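Local structure of geranyltranstransferase (Staphylococcus aureus, 1RTR) at residues A[47-59]-A[274-286]. The protein probably catalyses the condensation of isopentenyl pyrophosphate with dimethylallyl and then geranyl pyrophosphate to form farnesyl pyrophosphate. Residues are numbered along the deposited sequence; the frame is centred on the assembly and turned at random.
Sequences PVLLLLTLDSLNT and EQFNTKHLLEIVD
Leu52 divides its two methyls between neighbouring turns of helix 279-286: CD1 meets Ile284 CD1 at 3.5 Å, while CD2 sits over the middle of the His280 ring, 3.7 Å from its centroid. The other face of that imidazole carries CE of Lys279, and Asp55 OD1 lies at its edge, near the ring plane. Both polar groups bond the backbone of Thr2, near the N-terminus: OD1 accepts from its N and His280 NE2 pairs with its O. Beside them, Leu281 CD1 nestles against the hydroxyls of Thr53 and Ser56. Each hydroxyl stands beside its own backbone N (chi1 -58° and -47°) and is thereby turned back onto its helix, donating to Leu49 O and Leu52 O. In this mainly helical prenyl synthase fold, helix 279-286 packs roughly antiparallel to helix 47-56, the axes of the two segments 146° apart, with Leu210 of helix 197-227 touching both Leu49 and Ile284. Packing gives way to polar links where a Schellman motif, with Asn58 at C-prime, ends helix 47-56. There Asn58 ND2 donates almost straight to Gln275 O (3.1 Å), and one water joins Ser56 O, Asn58 OD1 and Asn277 N. Phe276, flanked by Leu57 CD1 and Gln275 CG on opposite faces, borders this more exposed end.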
ATOM      1  N   PRO A  47      15.885  -1.558  -7.656  1.00 52.85           N
ATOM      2  CA  PRO A  47      16.435  -2.674  -6.878  1.00 52.52           C
ATOM      3  C   PRO A  47      17.942  -2.728  -6.965  1.00 52.04           C
ATOM      4  O   PRO A  47      18.599  -2.892  -5.937  1.00 52.22           O
ATOM      5  CB  PRO A  47      15.820  -3.930  -7.536  1.00 52.68           C
ATOM      6  CG  PRO A  47      15.182  -3.486  -8.788  1.00 52.42           C
ATOM      7  CD  PRO A  47      14.864  -2.027  -8.607  1.00 52.87           C
ATOM      8  N   VAL A  48      18.482  -2.573  -8.170  1.00 51.71           N
ATOM      9  CA  VAL A  48      19.922  -2.687  -8.369  1.00 51.60           C
ATOM     10  C   VAL A  48      20.670  -1.604  -7.603  1.00 50.97           C
ATOM     11  O   VAL A  48      21.671  -1.891  -6.929  1.00 51.21           O
ATOM     12  CB  VAL A  48      20.283  -2.704  -9.859  1.00 51.93           C
ATOM     13  CG1 VAL A  48      21.708  -2.239 -10.073  1.00 52.65           C
ATOM     14  CG2 VAL A  48      20.105  -4.128 -10.419  1.00 53.37           C
ATOM     15  N   LEU A  49      20.167  -0.372  -7.687  1.00 50.48           N
ATOM     16  CA  LEU A  49      20.681   0.742  -6.896  1.00 49.47           C
ATOM     17  C   LEU A  49      20.775   0.375  -5.431  1.00 48.93           C
ATOM     18  O   LEU A  49      21.821   0.582  -4.819  1.00 49.08           O
ATOM     19  CB  LEU A  49      19.812   1.989  -7.069  1.00 49.81           C
ATOM     20  CG  LEU A  49      20.317   3.297  -6.450  1.00 50.19           C
ATOM     21  CD1 LEU A  49      21.768   3.585  -6.852  1.00 50.95           C
ATOM     22  CD2 LEU A  49      19.421   4.446  -6.867  1.00 51.56           C
ATOM     23  N   LEU A  50      19.697  -0.179  -4.874  1.00 48.21           N
ATOM     24  CA  LEU A  50      19.658  -0.517  -3.447  1.00 48.04           C
ATOM     25  C   LEU A  50      20.718  -1.573  -3.108  1.00 48.45           C
ATOM     26  O   LEU A  50      21.508  -1.409  -2.166  1.00 47.94           O
ATOM     27  CB  LEU A  50      18.237  -0.941  -3.039  1.00 47.69           C
ATOM     28  CG  LEU A  50      17.761  -1.745  -1.811  1.00 47.07           C
ATOM     29  CD1 LEU A  50      18.663  -1.760  -0.599  1.00 45.66           C
ATOM     30  CD2 LEU A  50      16.374  -1.276  -1.408  1.00 46.10           C
ATOM     31  N   LEU A  51      20.737  -2.641  -3.901  1.00 49.24           N
ATOM     32  CA  LEU A  51      21.748  -3.690  -3.797  1.00 49.84           C
ATOM     33  C   LEU A  51      23.179  -3.140  -3.872  1.00 50.40           C
ATOM     34  O   LEU A  51      23.992  -3.390  -2.968  1.00 50.42           O
ATOM     35  CB  LEU A  51      21.501  -4.750  -4.881  1.00 49.90           C
ATOM     36  CG  LEU A  51      20.570  -5.951  -4.594  1.00 49.87           C
ATOM     37  CD1 LEU A  51      19.780  -5.885  -3.257  1.00 47.56           C
ATOM     38  CD2 LEU A  51      19.642  -6.210  -5.773  1.00 48.90           C
ATOM     39  N   LEU A  52      23.485  -2.367  -4.918  1.00 51.23           N
ATOM     40  CA  LEU A  52      24.838  -1.797  -5.076  1.00 51.91           C
ATOM     41  C   LEU A  52      25.228  -0.827  -3.958  1.00 52.89           C
ATOM     42  O   LEU A  52      26.388  -0.822  -3.519  1.00 54.11           O
ATOM     43  CB  LEU A  52      25.029  -1.166  -6.464  1.00 52.00           C
ATOM     44  CG  LEU A  52      25.047  -2.178  -7.632  1.00 51.86           C
ATOM     45  CD1 LEU A  52      24.871  -1.523  -8.973  1.00 50.17           C
ATOM     46  CD2 LEU A  52      26.308  -3.025  -7.626  1.00 51.00           C
ATOM     47  N   THR A  53      24.276  -0.030  -3.470  1.00 52.89           N
ATOM     48  CA  THR A  53      24.538   0.855  -2.330  1.00 53.03           C
ATOM     49  C   THR A  53      24.995   0.093  -1.073  1.00 53.98           C
ATOM     50  O   THR A  53      25.922   0.531  -0.376  1.00 54.17           O
ATOM     51  CB  THR A  53      23.295   1.743  -2.010  1.00 52.76           C
ATOM     52  OG1 THR A  53      22.941   2.522  -3.157  1.00 50.85           O
ATOM     53  CG2 THR A  53      23.617   2.780  -0.949  1.00 51.12           C
ATOM     54  N   LEU A  54      24.337  -1.023  -0.772  1.00 55.04           N
ATOM     55  CA  LEU A  54      24.762  -1.878   0.347  1.00 56.56           C
ATOM     56  C   LEU A  54      26.194  -2.404   0.158  1.00 57.52           C
ATOM     57  O   LEU A  54      26.984  -2.447   1.110  1.00 57.44           O
ATOM     58  CB  LEU A  54      23.824  -3.073   0.506  1.00 56.42           C
ATOM     59  CG  LEU A  54      22.488  -2.872   1.204  1.00 56.81           C
ATOM     60  CD1 LEU A  54      21.659  -4.142   1.068  1.00 56.28           C
ATOM     61  CD2 LEU A  54      22.676  -2.461   2.684  1.00 55.68           C
ATOM     62  N   ASP A  55      26.515  -2.808  -1.072  1.00 58.65           N
ATOM     63  CA  ASP A  55      27.847  -3.309  -1.379  1.00 59.97           C
ATOM     64  C   ASP A  55      28.934  -2.242  -1.191  1.00 60.25           C
ATOM     65  O   ASP A  55      29.992  -2.536  -0.636  1.00 60.59           O
ATOM     66  CB  ASP A  55      27.904  -3.904  -2.788  1.00 60.46           C
ATOM     67  CG  ASP A  55      29.176  -4.694  -3.021  1.00 62.88           C
ATOM     68  OD1 ASP A  55      30.029  -4.251  -3.825  1.00 65.13           O
ATOM     69  OD2 ASP A  55      29.422  -5.759  -2.413  1.00 65.49           O
ATOM     70  N   SER A  56      28.656  -1.010  -1.634  1.00 60.06           N
ATOM     71  CA  SER A  56      29.548   0.127  -1.410  1.00 59.71           C
ATOM     72  C   SER A  56      29.757   0.376   0.058  1.00 59.43           C
ATOM     73  O   SER A  56      30.792   0.912   0.465  1.00 60.12           O
ATOM     74  CB  SER A  56      28.972   1.411  -2.005  1.00 59.72           C
ATOM     75  OG  SER A  56      28.496   1.208  -3.315  1.00 61.44           O
ATOM     76  N   LEU A  57      28.756   0.034   0.856  1.00 59.02           N
ATOM     77  CA  LEU A  57      28.820   0.290   2.285  1.00 58.71           C
ATOM     78  C   LEU A  57      29.343  -0.918   3.080  1.00 58.93           C
ATOM     79  O   LEU A  57      29.132  -1.007   4.296  1.00 59.11           O
ATOM     80  CB  LEU A  57      27.452   0.748   2.785  1.00 58.62           C
ATOM     81  CG  LEU A  57      27.051   2.235   2.892  1.00 58.05           C
ATOM     82  CD1 LEU A  57      27.932   3.226   2.102  1.00 55.12           C
ATOM     83  CD2 LEU A  57      25.568   2.375   2.519  1.00 54.48           C
ATOM     84  N   ASN A  58      30.025  -1.842   2.393  1.00 58.95           N
ATOM     85  CA  ASN A  58      30.696  -2.976   3.042  1.00 59.06           C
ATOM     86  C   ASN A  58      29.732  -3.976   3.697  1.00 59.33           C
ATOM     87  O   ASN A  58      30.083  -4.662   4.659  1.00 59.23           O
ATOM     88  CB  ASN A  58      31.726  -2.486   4.078  1.00 58.75           C
ATOM     89  CG  ASN A  58      32.806  -1.603   3.468  1.00 58.55           C
ATOM     90  OD1 ASN A  58      33.132  -1.713   2.282  1.00 56.90           O
ATOM     91  ND2 ASN A  58      33.363  -0.715   4.285  1.00 58.13           N
ATOM     92  N   THR A  59      28.519  -4.057   3.168  1.00 59.42           N
ATOM     93  CA  THR A  59      27.476  -4.833   3.804  1.00 59.49           C
ATOM     94  C   THR A  59      27.023  -5.909   2.846  1.00 59.71           C
ATOM     95  O   THR A  59      27.024  -5.704   1.628  1.00 59.76           O
ATOM     96  CB  THR A  59      26.328  -3.898   4.198  1.00 59.51           C
ATOM     97  OG1 THR A  59      26.799  -2.995   5.206  1.00 60.06           O
ATOM     98  CG2 THR A  59      25.214  -4.646   4.915  1.00 59.27           C
ATOM     99  N   GLU A 274      36.657   7.348   3.354  1.00 76.09           N
ATOM    100  CA  GLU A 274      37.412   6.492   2.431  1.00 75.98           C
ATOM    101  C   GLU A 274      37.290   4.973   2.621  1.00 74.96           C
ATOM    102  O   GLU A 274      37.632   4.209   1.714  1.00 74.75           O
ATOM    103  CB  GLU A 274      38.882   6.944   2.354  1.00 76.62           C
ATOM    104  CG  GLU A 274      39.810   6.408   3.446  1.00 79.66           C
ATOM    105  CD  GLU A 274      41.155   5.946   2.884  1.00 83.29           C
ATOM    106  OE1 GLU A 274      42.071   6.799   2.738  1.00 84.17           O
ATOM    107  OE2 GLU A 274      41.288   4.731   2.573  1.00 83.68           O
ATOM    108  N   GLN A 275      36.774   4.554   3.777  1.00 73.81           N
ATOM    109  CA  GLN A 275      36.505   3.142   4.055  1.00 72.65           C
ATOM    110  C   GLN A 275      35.399   2.556   3.177  1.00 71.97           C
ATOM    111  O   GLN A 275      35.283   1.333   3.071  1.00 72.17           O
ATOM    112  CB  GLN A 275      36.179   2.936   5.534  1.00 72.67           C
ATOM    113  CG  GLN A 275      34.700   2.866   5.850  1.00 72.78           C
ATOM    114  CD  GLN A 275      34.419   2.937   7.330  1.00 73.14           C
ATOM    115  OE1 GLN A 275      34.743   3.927   7.978  1.00 73.97           O
ATOM    116  NE2 GLN A 275      33.817   1.889   7.871  1.00 73.07           N
ATOM    117  N   PHE A 276      34.595   3.424   2.559  1.00 70.97           N
ATOM    118  CA  PHE A 276      33.588   3.004   1.582  1.00 69.84           C
ATOM    119  C   PHE A 276      34.085   3.274   0.169  1.00 69.83           C
ATOM    120  O   PHE A 276      34.492   4.384  -0.146  1.00 69.77           O
ATOM    121  CB  PHE A 276      32.232   3.702   1.809  1.00 69.25           C
ATOM    122  CG  PHE A 276      31.727   3.622   3.222  1.00 67.18           C
ATOM    123  CD1 PHE A 276      31.420   2.388   3.806  1.00 66.31           C
ATOM    124  CD2 PHE A 276      31.555   4.774   3.974  1.00 64.99           C
ATOM    125  CE1 PHE A 276      30.955   2.305   5.127  1.00 64.08           C
ATOM    126  CE2 PHE A 276      31.092   4.708   5.289  1.00 65.13           C
ATOM    127  CZ  PHE A 276      30.789   3.461   5.869  1.00 64.26           C
ATOM    128  N   ASN A 277      34.042   2.242  -0.667  1.00 69.94           N
ATOM    129  CA  ASN A 277      34.412   2.313  -2.075  1.00 70.05           C
ATOM    130  C   ASN A 277      33.182   2.574  -2.961  1.00 70.12           C
ATOM    131  O   ASN A 277      32.288   1.726  -3.082  1.00 70.11           O
ATOM    132  CB  ASN A 277      35.091   1.000  -2.481  1.00 70.10           C
ATOM    133  CG  ASN A 277      35.740   1.063  -3.849  1.00 70.93           C
ATOM    134  OD1 ASN A 277      36.954   0.965  -3.957  1.00 72.50           O
ATOM    135  ND2 ASN A 277      34.936   1.206  -4.903  1.00 71.80           N
ATOM    136  N   THR A 278      33.163   3.731  -3.615  1.00 70.16           N
ATOM    137  CA  THR A 278      31.978   4.204  -4.322  1.00 70.11           C
ATOM    138  C   THR A 278      31.991   3.931  -5.820  1.00 70.45           C
ATOM    139  O   THR A 278      31.118   4.409  -6.544  1.00 70.48           O
ATOM    140  CB  THR A 278      31.790   5.705  -4.086  1.00 70.10           C
ATOM    141  OG1 THR A 278      32.912   6.411  -4.632  1.00 70.27           O
ATOM    142  CG2 THR A 278      31.841   6.039  -2.586  1.00 69.99           C
ATOM    143  N   LYS A 279      32.959   3.155  -6.293  1.00 70.89           N
ATOM    144  CA  LYS A 279      33.073   2.892  -7.728  1.00 71.26           C
ATOM    145  C   LYS A 279      31.721   2.529  -8.360  1.00 71.15           C
ATOM    146  O   LYS A 279      31.431   2.944  -9.486  1.00 71.49           O
ATOM    147  CB  LYS A 279      34.201   1.870  -8.012  1.00 71.69           C
ATOM    148  CG  LYS A 279      33.896   0.700  -8.979  1.00 73.31           C
ATOM    149  CD  LYS A 279      34.322  -0.662  -8.365  1.00 75.15           C
ATOM    150  CE  LYS A 279      33.207  -1.306  -7.494  1.00 75.30           C
ATOM    151  NZ  LYS A 279      33.621  -1.612  -6.073  1.00 75.00           N
ATOM    152  N   HIS A 280      30.882   1.803  -7.617  1.00 70.99           N
ATOM    153  CA  HIS A 280      29.570   1.365  -8.114  1.00 70.99           C
ATOM    154  C   HIS A 280      28.574   2.513  -8.281  1.00 70.28           C
ATOM    155  O   HIS A 280      27.915   2.642  -9.321  1.00 69.65           O
ATOM    156  CB  HIS A 280      28.972   0.310  -7.178  1.00 71.61           C
ATOM    157  CG  HIS A 280      29.489  -1.075  -7.413  1.00 73.81           C
ATOM    158  ND1 HIS A 280      29.829  -1.542  -8.667  1.00 75.36           N
ATOM    159  CD2 HIS A 280      29.732  -2.092  -6.552  1.00 75.00           C
ATOM    160  CE1 HIS A 280      30.261  -2.787  -8.566  1.00 76.90           C
ATOM    161  NE2 HIS A 280      30.213  -3.143  -7.294  1.00 76.91           N
ATOM    162  N   LEU A 281      28.457   3.319  -7.228  1.00 69.68           N
ATOM    163  CA  LEU A 281      27.608   4.497  -7.233  1.00 69.58           C
ATOM    164  C   LEU A 281      28.038   5.429  -8.374  1.00 69.98           C
ATOM    165  O   LEU A 281      27.219   5.813  -9.220  1.00 70.03           O
ATOM    166  CB  LEU A 281      27.681   5.200  -5.873  1.00 69.16           C
ATOM    167  CG  LEU A 281      26.725   4.820  -4.727  1.00 68.07           C
ATOM    168  CD1 LEU A 281      26.024   3.476  -4.911  1.00 66.64           C
ATOM    169  CD2 LEU A 281      27.457   4.851  -3.406  1.00 66.59           C
ATOM    170  N   LEU A 282      29.337   5.737  -8.413  1.00 70.20           N
ATOM    171  CA  LEU A 282      29.943   6.557  -9.459  1.00 70.13           C
ATOM    172  C   LEU A 282      29.665   5.989 -10.837  1.00 70.14           C
ATOM    173  O   LEU A 282      29.438   6.742 -11.782  1.00 70.21           O
ATOM    174  CB  LEU A 282      31.452   6.698  -9.222  1.00 70.22           C
ATOM    175  CG  LEU A 282      32.303   7.788  -9.897  1.00 70.83           C
ATOM    176  CD1 LEU A 282      33.058   7.226 -11.110  1.00 71.16           C
ATOM    177  CD2 LEU A 282      31.502   9.040 -10.295  1.00 70.90           C
ATOM    178  N   GLU A 283      29.661   4.666 -10.952  1.00 70.48           N
ATOM    179  CA  GLU A 283      29.344   4.019 -12.224  1.00 70.93           C
ATOM    180  C   GLU A 283      27.887   4.236 -12.643  1.00 70.55           C
ATOM    181  O   GLU A 283      27.603   4.374 -13.833  1.00 70.25           O
ATOM    182  CB  GLU A 283      29.661   2.527 -12.163  1.00 71.54           C
ATOM    183  CG  GLU A 283      30.523   1.999 -13.303  1.00 74.06           C
ATOM    184  CD  GLU A 283      31.326   0.773 -12.891  1.00 77.80           C
ATOM    185  OE1 GLU A 283      32.583   0.816 -12.967  1.00 78.30           O
ATOM    186  OE2 GLU A 283      30.696  -0.235 -12.477  1.00 79.44           O
ATOM    187  N   ILE A 284      26.972   4.261 -11.670  1.00 70.47           N
ATOM    188  CA  ILE A 284      25.555   4.510 -11.953  1.00 70.47           C
ATOM    189  C   ILE A 284      25.326   5.954 -12.406  1.00 70.57           C
ATOM    190  O   ILE A 284      24.546   6.193 -13.331  1.00 70.16           O
ATOM    191  CB  ILE A 284      24.648   4.118 -10.746  1.00 70.69           C
ATOM    192  CG1 ILE A 284      24.310   2.632 -10.802  1.00 70.13           C
ATOM    193  CG2 ILE A 284      23.335   4.925 -10.711  1.00 70.15           C
ATOM    194  CD1 ILE A 284      24.452   1.956  -9.470  1.00 70.54           C
ATOM    195  N   VAL A 285      26.017   6.898 -11.766  1.00 70.93           N
ATOM    196  CA  VAL A 285      26.015   8.297 -12.198  1.00 71.79           C
ATOM    197  C   VAL A 285      26.351   8.404 -13.681  1.00 72.64           C
ATOM    198  O   VAL A 285      25.668   9.113 -14.424  1.00 72.44           O
ATOM    199  CB  VAL A 285      27.026   9.166 -11.420  1.00 71.70           C
ATOM    200  CG1 VAL A 285      27.040  10.595 -11.969  1.00 71.66           C
ATOM    201  CG2 VAL A 285      26.713   9.174  -9.941  1.00 71.66           C
ATOM    202  N   ASP A 286      27.390   7.686 -14.107  1.00 73.75           N
ATOM    203  CA  ASP A 286      27.825   7.751 -15.500  1.00 75.17           C
ATOM    204  C   ASP A 286      26.854   7.089 -16.475  1.00 75.86           C
ATOM    205  O   ASP A 286      26.756   7.500 -17.630  1.00 75.96           O
ATOM    206  CB  ASP A 286      29.269   7.246 -15.671  1.00 75.24           C
ATOM    207  CG  ASP A 286      30.317   8.332 -15.348  1.00 76.03           C
ATOM    208  OD1 ASP A 286      31.441   7.960 -14.952  1.00 76.64           O
ATOM    209  OD2 ASP A 286      30.117   9.574 -15.452  1.00 75.97           O
TER
HETATM  210  O   HOH W   1      33.110  -0.283  -0.049  1.00 59.10           O